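PDB 1ZTC: metallo-beta-lactamase domain-containing protein 1 from Thermotoga maritima, which probably acts as a metal-dependent endoribonuclease of the metallo-beta-lactamase superfamily, hydrolysing RNA, and holds two nickel ions in its crystal structure. Local coordinates for residues A[16-21]-A[62-67]; A[70-75]-A[92-97]. All blocks are in the same frame, centred on the assembly; numbering follows the deposited sequence. Where two conformers were deposited one is given.

Contact 1. Residues A[16-21]-A[62-67]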
ATOM      1  N   LYS A  16     -21.310  14.289   4.517  1.00 47.07           N
ATOM      2  CA  LYS A  16     -20.435  13.972   3.416  1.00 48.25           C
ATOM      3  C   LYS A  16     -19.329  13.054   3.927  1.00 46.16           C
ATOM      4  O   LYS A  16     -18.702  13.330   4.947  1.00 45.11           O
ATOM      5  CB  LYS A  16     -19.847  15.232   2.805  1.00 47.06           C
ATOM      6  CG  LYS A  16     -19.146  14.966   1.439  1.00 52.56           C
ATOM      7  CD  LYS A  16     -18.559  16.241   0.795  1.00 58.49           C
ATOM      8  CE  LYS A  16     -17.915  16.012  -0.606  1.00 62.33           C
ATOM      9  NZ  LYS A  16     -18.763  15.209  -1.550  1.00 70.95           N
ATOM     10  N   ILE A  17     -19.103  11.948   3.221  1.00 45.24           N
ATOM     11  CA  ILE A  17     -17.982  11.077   3.510  1.00 45.77           C
ATOM     12  C   ILE A  17     -16.783  11.584   2.708  1.00 45.51           C
ATOM     13  O   ILE A  17     -16.741  11.454   1.492  1.00 45.45           O
ATOM     14  CB  ILE A  17     -18.309   9.604   3.212  1.00 45.97           C
ATOM     15  CG1 ILE A  17     -19.462   9.141   4.128  1.00 48.64           C
ATOM     16  CG2 ILE A  17     -17.091   8.718   3.489  1.00 47.27           C
ATOM     17  CD1 ILE A  17     -20.113   7.838   3.710  1.00 49.59           C
ATOM     18  N   LEU A  18     -15.818  12.193   3.390  1.00 44.29           N
ATOM     19  CA  LEU A  18     -14.684  12.794   2.719  1.00 44.04           C
ATOM     20  C   LEU A  18     -13.680  11.753   2.232  1.00 43.99           C
ATOM     21  O   LEU A  18     -13.040  11.913   1.182  1.00 43.98           O
ATOM     22  CB  LEU A  18     -13.984  13.766   3.660  1.00 43.74           C
ATOM     23  CG  LEU A  18     -14.833  14.885   4.239  1.00 44.65           C
ATOM     24  CD1 LEU A  18     -13.932  15.891   4.907  1.00 45.65           C
ATOM     25  CD2 LEU A  18     -15.710  15.556   3.160  1.00 42.87           C
ATOM     26  N   VAL A  19     -13.544  10.701   3.012  1.00 44.57           N
ATOM     27  CA  VAL A  19     -12.633   9.600   2.755  1.00 43.70           C
ATOM     28  C   VAL A  19     -13.315   8.309   3.203  1.00 42.28           C
ATOM     29  O   VAL A  19     -13.816   8.240   4.311  1.00 41.04           O
ATOM     30  CB  VAL A  19     -11.362   9.768   3.632  1.00 44.07           C
ATOM     31  CG1 VAL A  19     -10.470   8.538   3.613  1.00 44.30           C
ATOM     32  CG2 VAL A  19     -10.608  11.062   3.275  1.00 46.51           C
ATOM     33  N   THR A  20     -13.303   7.286   2.363  1.00 42.47           N
ATOM     34  CA  THR A  20     -13.580   5.927   2.836  1.00 43.97           C
ATOM     35  C   THR A  20     -12.253   5.259   3.159  1.00 44.67           C
ATOM     36  O   THR A  20     -11.305   5.256   2.363  1.00 44.48           O
ATOM     37  CB  THR A  20     -14.417   5.040   1.868  1.00 42.50           C
ATOM     38  OG1 THR A  20     -13.699   4.854   0.672  1.00 45.84           O
ATOM     39  CG2 THR A  20     -15.743   5.687   1.557  1.00 45.00           C
ATOM     40  N   GLY A  21     -12.182   4.710   4.363  1.00 44.64           N
ATOM     41  CA  GLY A  21     -10.930   4.227   4.918  1.00 44.21           C
ATOM     42  C   GLY A  21     -10.481   2.911   4.363  1.00 43.56           C
ATOM     43  O   GLY A  21     -11.210   2.238   3.635  1.00 43.47           O
ATOM     44  N   GLU A  62      -8.400  17.887  -1.566  1.00 47.60           N
ATOM     45  CA  GLU A  62      -9.340  17.936  -2.666  1.00 49.21           C
ATOM     46  C   GLU A  62     -10.783  18.127  -2.163  1.00 46.29           C
ATOM     47  O   GLU A  62     -11.533  18.941  -2.712  1.00 44.00           O
ATOM     48  CB  GLU A  62      -9.116  16.629  -3.397  1.00 50.39           C
ATOM     49  CG  GLU A  62      -9.886  16.236  -4.550  1.00 60.44           C
ATOM     50  CD  GLU A  62      -9.402  14.819  -4.947  1.00 62.92           C
ATOM     51  OE1 GLU A  62      -8.274  14.696  -5.515  1.00 71.80           O
ATOM     52  OE2 GLU A  62     -10.112  13.841  -4.590  1.00 79.93           O
ATOM     53  N   LYS A  63     -11.170  17.422  -1.094  1.00 43.69           N
ATOM     54  CA  LYS A  63     -12.531  17.572  -0.567  1.00 44.94           C
ATOM     55  C   LYS A  63     -12.754  18.930   0.131  1.00 45.61           C
ATOM     56  O   LYS A  63     -13.799  19.544  -0.036  1.00 44.15           O
ATOM     57  CB  LYS A  63     -12.888  16.448   0.385  1.00 45.14           C
ATOM     58  CG  LYS A  63     -12.792  15.056  -0.184  1.00 49.80           C
ATOM     59  CD  LYS A  63     -13.760  14.831  -1.307  1.00 50.50           C
ATOM     60  CE  LYS A  63     -13.426  13.566  -2.072  1.00 54.47           C
ATOM     61  NZ  LYS A  63     -13.922  12.393  -1.385  1.00 53.74           N
ATOM     62  N   PHE A  64     -11.775  19.390   0.899  1.00 44.38           N
ATOM     63  CA  PHE A  64     -11.849  20.697   1.512  1.00 45.24           C
ATOM     64  C   PHE A  64     -11.959  21.791   0.448  1.00 45.09           C
ATOM     65  O   PHE A  64     -12.749  22.733   0.584  1.00 45.38           O
ATOM     66  CB  PHE A  64     -10.639  20.933   2.427  1.00 45.69           C
ATOM     67  CG  PHE A  64     -10.866  20.481   3.857  1.00 46.64           C
ATOM     68  CD1 PHE A  64     -11.018  19.135   4.166  1.00 51.04           C
ATOM     69  CD2 PHE A  64     -10.935  21.412   4.899  1.00 50.64           C
ATOM     70  CE1 PHE A  64     -11.230  18.709   5.503  1.00 49.07           C
ATOM     71  CE2 PHE A  64     -11.161  20.999   6.219  1.00 49.07           C
ATOM     72  CZ  PHE A  64     -11.302  19.629   6.510  1.00 49.06           C
ATOM     73  N   SER A  65     -11.179  21.652  -0.623  1.00 46.81           N
ATOM     74  CA  SER A  65     -11.266  22.588  -1.751  1.00 47.82           C
ATOM     75  C   SER A  65     -12.660  22.586  -2.382  1.00 49.05           C
ATOM     76  O   SER A  65     -13.241  23.645  -2.605  1.00 49.11           O
ATOM     77  CB  SER A  65     -10.226  22.259  -2.809  0.50 49.23           C
ATOM     78  OG  SER A  65     -10.260  23.224  -3.835  0.50 49.49           O
ATOM     79  N   GLU A  66     -13.220  21.404  -2.636  1.00 49.42           N
ATOM     80  CA  GLU A  66     -14.582  21.316  -3.144  1.00 51.68           C
ATOM     81  C   GLU A  66     -15.595  21.976  -2.222  1.00 50.23           C
ATOM     82  O   GLU A  66     -16.530  22.603  -2.686  1.00 50.96           O
ATOM     83  CB  GLU A  66     -15.031  19.867  -3.288  1.00 52.35           C
ATOM     84  CG  GLU A  66     -14.476  19.086  -4.473  1.00 63.44           C
ATOM     85  CD  GLU A  66     -14.732  17.563  -4.326  1.00 62.78           C
ATOM     86  OE1 GLU A  66     -15.731  17.181  -3.640  1.00 72.69           O
ATOM     87  OE2 GLU A  66     -13.920  16.764  -4.881  1.00 77.66           O
ATOM     88  N   LEU A  67     -15.454  21.763  -0.919  1.00 48.92           N
ATOM     89  CA  LEU A  67     -16.379  22.328   0.063  1.00 48.92           C
ATOM     90  C   LEU A  67     -16.195  23.835   0.288  1.00 48.11           C
ATOM     91  O   LEU A  67     -17.062  24.490   0.870  1.00 49.01           O
ATOM     92  CB  LEU A  67     -16.216  21.615   1.391  1.00 50.48           C
ATOM     93  CG  LEU A  67     -16.774  20.205   1.446  1.00 54.13           C
ATOM     94  CD1 LEU A  67     -16.280  19.530   2.707  1.00 58.03           C
ATOM     95  CD2 LEU A  67     -18.282  20.234   1.406  1.00 60.19           C
TER
HETATM   96  O   HOH W   1     -16.492  14.779  -3.740  1.00 53.69           O
HETATM   97  O   HOH W   2     -16.749  12.873  -0.829  1.00 57.59           O
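In Lys63, chi2 (-64°) turns CD aside and chi4 (81°) turns NZ onto the carbonyl oxygen of Leu18, while Lys16, with CG anti to its backbone N, runs extended to CE past Leu67 and bends only at chi4 (48°), which sets NZ. The contact is a strand-helix packing of the metallo-beta-lactamase fold: helix 57-67 lies against strand 13-19, outermost within this chain in the six-stranded mixed sheet, and the axes of the two short segments approach to 9.4 Å. Lys63 NZ gives its hydrogen bond to Leu18 O over 2.8 Å, arriving from above the carbonyl plane. Leu18 and Val19 both face Val37 on the neighbouring strand, a classic beta bulge, so the lysine binds a carbonyl at the irregularity of the strand.

Leu18 divides its apolar contacts between its two methyl groups. Leu18 CD1 touches Phe64 CE1 at 3.9 Å, the two side chains crossing at about a right angle, and Leu18 CD2 packs on Leu67 CD1 at 4.0 Å and near Lys63 CB. Leu60 and Tyr39 also touch Leu18, which is buried.

At the exposed margin, Lys16 CD passes Leu67 CD2 while Lys16 NZ stays 4.2 Å from Glu66 OE1, too far for a salt bridge. One water spans that pair, accepting from Lys16 NZ and donating to Glu66 OE1. A second water joins strand and helix again: it accepts from Lys63 NZ at 2.9 Å and donates to Ile17 O, the water oxygen lying 2.7 Å from that carbonyl oxygen.

Contact 2. Residues A[70-75]-A[92-97]; sequences SPDDIT and LFENAT
The backbones of Thr75 and Ala96 come within 4.2 Å between CA atoms, and there Thr97 N donates to Thr75 O at 2.9 Å, with Ala96 CA making a CA-H...O contact to the same oxygen. An ST turn, in which Ser70 OG accepts from Asp72 N, overlaps the start of the 3-10 turn 71-73.

Asn95 supplies the side-chain link. Its ND2 donates to Asp72 O over 2.9 Å in an almost straight bond (175°) that lies in the amide plane and arrives on a lone pair of the carbonyl. The apolar contact gathers on Phe93 CD1, which Pro71 CB meets at 3.8 Å and Ile74 CG1 at 3.5 Å, the isoleucine crossing the ring obliquely. A polar atom, Pro71 O, lies in plane at the ring edge, 3.4 Å from Phe93 CD1. Leu92, the neighbour of Phe93 in its own segment, places CB over the centre of one face. One water accepts from Asn95 N and lies within bonding distance of Pro71 O and Ile74 O.

The acidic ends turn to another chain, Asp72 forming a salt bridge with Arg118 and Glu94 one with Lys122, both of the second subunit. Within its own chain the contact joins the loops leading into the adjacent parallel strands 76-78 and 97-101; helix 57-67 packs on it through Phe64, and Ile48 of strand 45-49 touches Ile74 and Phe93.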
ATOM      1  N   SER A  70     -11.613  25.651   4.988  1.00 48.71           N
ATOM      2  CA  SER A  70     -10.275  25.458   5.477  1.00 48.23           C
ATOM      3  C   SER A  70     -10.370  24.627   6.757  1.00 47.44           C
ATOM      4  O   SER A  70     -11.434  24.526   7.358  1.00 47.22           O
ATOM      5  CB  SER A  70      -9.656  26.854   5.699  1.00 47.94           C
ATOM      6  OG  SER A  70      -8.855  26.943   6.849  1.00 52.13           O
ATOM      7  N   PRO A  71      -9.263  24.003   7.162  1.00 48.08           N
ATOM      8  CA  PRO A  71      -9.204  23.374   8.484  1.00 47.42           C
ATOM      9  C   PRO A  71      -9.611  24.320   9.627  1.00 43.70           C
ATOM     10  O   PRO A  71     -10.169  23.876  10.605  1.00 43.27           O
ATOM     11  CB  PRO A  71      -7.716  22.992   8.609  1.00 48.81           C
ATOM     12  CG  PRO A  71      -7.250  22.807   7.193  1.00 51.10           C
ATOM     13  CD  PRO A  71      -7.998  23.849   6.407  1.00 50.29           C
ATOM     14  N   ASP A  72      -9.322  25.605   9.490  1.00 43.14           N
ATOM     15  CA  ASP A  72      -9.684  26.604  10.502  1.00 44.46           C
ATOM     16  C   ASP A  72     -11.178  26.758  10.718  1.00 43.48           C
ATOM     17  O   ASP A  72     -11.600  27.343  11.712  1.00 41.57           O
ATOM     18  CB  ASP A  72      -9.130  27.988  10.142  1.00 45.44           C
ATOM     19  CG  ASP A  72      -7.617  28.004  10.038  1.00 47.50           C
ATOM     20  OD1 ASP A  72      -6.958  27.152  10.665  1.00 50.12           O
ATOM     21  OD2 ASP A  72      -7.085  28.859   9.311  1.00 47.63           O
ATOM     22  N   ASP A  73     -11.974  26.252   9.777  1.00 44.15           N
ATOM     23  CA  ASP A  73     -13.436  26.363   9.861  1.00 44.55           C
ATOM     24  C   ASP A  73     -14.061  25.196  10.591  1.00 44.01           C
ATOM     25  O   ASP A  73     -15.251  25.209  10.867  1.00 43.96           O
ATOM     26  CB  ASP A  73     -14.053  26.459   8.463  1.00 45.75           C
ATOM     27  CG  ASP A  73     -13.556  27.684   7.668  1.00 47.07           C
ATOM     28  OD1 ASP A  73     -13.514  28.820   8.206  1.00 49.10           O
ATOM     29  OD2 ASP A  73     -13.219  27.495   6.489  1.00 46.74           O
ATOM     30  N   ILE A  74     -13.280  24.174  10.903  1.00 43.46           N
ATOM     31  CA  ILE A  74     -13.815  23.032  11.623  1.00 43.17           C
ATOM     32  C   ILE A  74     -13.984  23.409  13.094  1.00 42.79           C
ATOM     33  O   ILE A  74     -13.027  23.799  13.737  1.00 40.91           O
ATOM     34  CB  ILE A  74     -12.879  21.813  11.488  1.00 41.80           C
ATOM     35  CG1 ILE A  74     -12.723  21.428   9.998  1.00 42.03           C
ATOM     36  CG2 ILE A  74     -13.371  20.655  12.334  1.00 43.50           C
ATOM     37  CD1 ILE A  74     -14.029  21.234   9.227  1.00 47.22           C
ATOM     38  N   THR A  75     -15.211  23.249  13.590  1.00 42.96           N
ATOM     39  CA  THR A  75     -15.627  23.635  14.932  1.00 42.57           C
ATOM     40  C   THR A  75     -15.633  22.468  15.928  1.00 42.47           C
ATOM     41  O   THR A  75     -15.492  22.676  17.112  1.00 41.05           O
ATOM     42  CB  THR A  75     -17.065  24.233  14.882  1.00 42.95           C
ATOM     43  OG1 THR A  75     -17.980  23.266  14.317  1.00 42.39           O
ATOM     44  CG2 THR A  75     -17.075  25.495  14.032  1.00 41.22           C
ATOM     45  N   LEU A  92      -4.562  19.249  12.516  1.00 45.10           N
ATOM     46  CA  LEU A  92      -4.902  20.309  11.556  1.00 45.15           C
ATOM     47  C   LEU A  92      -5.950  21.303  12.053  1.00 45.98           C
ATOM     48  O   LEU A  92      -6.034  22.400  11.526  1.00 45.55           O
ATOM     49  CB  LEU A  92      -5.404  19.702  10.252  1.00 45.83           C
ATOM     50  CG  LEU A  92      -4.387  18.854   9.485  1.00 49.58           C
ATOM     51  CD1 LEU A  92      -5.067  18.047   8.406  1.00 55.24           C
ATOM     52  CD2 LEU A  92      -3.288  19.734   8.925  1.00 52.35           C
ATOM     53  N   PHE A  93      -6.746  20.919  13.046  1.00 45.29           N
ATOM     54  CA  PHE A  93      -7.928  21.701  13.415  1.00 46.07           C
ATOM     55  C   PHE A  93      -7.691  22.452  14.734  1.00 46.31           C
ATOM     56  O   PHE A  93      -8.002  21.972  15.813  1.00 49.54           O
ATOM     57  CB  PHE A  93      -9.154  20.802  13.445  1.00 44.14           C
ATOM     58  CG  PHE A  93      -9.286  19.954  12.215  1.00 44.78           C
ATOM     59  CD1 PHE A  93      -9.499  20.543  10.983  1.00 46.09           C
ATOM     60  CD2 PHE A  93      -9.114  18.589  12.274  1.00 45.79           C
ATOM     61  CE1 PHE A  93      -9.551  19.772   9.828  1.00 48.59           C
ATOM     62  CE2 PHE A  93      -9.178  17.815  11.135  1.00 46.25           C
ATOM     63  CZ  PHE A  93      -9.411  18.412   9.907  1.00 46.93           C
ATOM     64  N   GLU A  94      -7.166  23.660  14.607  1.00 46.64           N
ATOM     65  CA  GLU A  94      -6.731  24.454  15.753  1.00 47.91           C
ATOM     66  C   GLU A  94      -7.886  25.113  16.490  1.00 46.42           C
ATOM     67  O   GLU A  94      -7.712  25.584  17.619  1.00 45.08           O
ATOM     68  CB  GLU A  94      -5.816  25.625  15.321  1.00 49.59           C
ATOM     69  CG  GLU A  94      -4.838  25.400  14.144  1.00 59.48           C
ATOM     70  CD  GLU A  94      -3.439  24.984  14.557  1.00 60.83           C
ATOM     71  OE1 GLU A  94      -3.041  25.229  15.721  1.00 64.68           O
ATOM     72  OE2 GLU A  94      -2.729  24.420  13.692  1.00 65.82           O
ATOM     73  N   ASN A  95      -9.034  25.214  15.827  1.00 46.18           N
ATOM     74  CA  ASN A  95     -10.199  25.928  16.378  1.00 45.88           C
ATOM     75  C   ASN A  95     -11.327  25.005  16.843  1.00 44.62           C
ATOM     76  O   ASN A  95     -12.386  25.464  17.246  1.00 45.00           O
ATOM     77  CB  ASN A  95     -10.777  26.878  15.324  1.00 45.69           C
ATOM     78  CG  ASN A  95      -9.840  28.019  14.977  1.00 48.00           C
ATOM     79  OD1 ASN A  95      -9.092  28.501  15.825  1.00 45.71           O
ATOM     80  ND2 ASN A  95      -9.901  28.476  13.720  1.00 41.60           N
ATOM     81  N   ALA A  96     -11.094  23.708  16.802  1.00 44.97           N
ATOM     82  CA  ALA A  96     -12.109  22.730  17.097  1.00 44.65           C
ATOM     83  C   ALA A  96     -12.155  22.368  18.571  1.00 44.76           C
ATOM     84  O   ALA A  96     -11.163  22.455  19.298  1.00 43.35           O
ATOM     85  CB  ALA A  96     -11.865  21.479  16.278  1.00 44.79           C
ATOM     86  N   THR A  97     -13.349  21.992  19.004  1.00 44.39           N
ATOM     87  CA  THR A  97     -13.526  21.282  20.253  1.00 44.63           C
ATOM     88  C   THR A  97     -13.462  19.806  19.912  1.00 43.50           C
ATOM     89  O   THR A  97     -14.075  19.361  18.935  1.00 43.00           O
ATOM     90  CB  THR A  97     -14.867  21.629  20.879  1.00 45.16           C
ATOM     91  OG1 THR A  97     -14.924  23.051  21.036  1.00 44.09           O
ATOM     92  CG2 THR A  97     -15.043  20.928  22.238  1.00 47.01           C
TER
HETATM   93  O   HOH W   3     -10.250  24.039  13.340  1.00 35.81           O
HETATM   94  O   HOH W   4      -7.314  24.818  11.820  1.00 45.58           O
HETATM   95  O   HOH W   5     -15.469  24.849  18.541  1.00 52.18           O

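How the contacts relate
From the N terminus, strand 13-19, outermost in its sheet within this chain, runs first; the chain then builds strands 37-42 and 45-49 before helix 57-67 returns to it, where contact 1 closes a loop with 40 residues between its segments. Contact 2 opens three residues later and closes a shorter loop, with 16 residues between its segments, that includes strand 76-78 and helix 84-87. The two loops therefore follow in series, neither nesting nor crossing. Contact 1 ties helix 57-67 to strand 13-19, contact 2 ties the loops before strands 76-78 and 97-101 to each other, and Phe64 connects the two, its CZ 3.8 Å from Phe93 CE1. Both touch the second subunit.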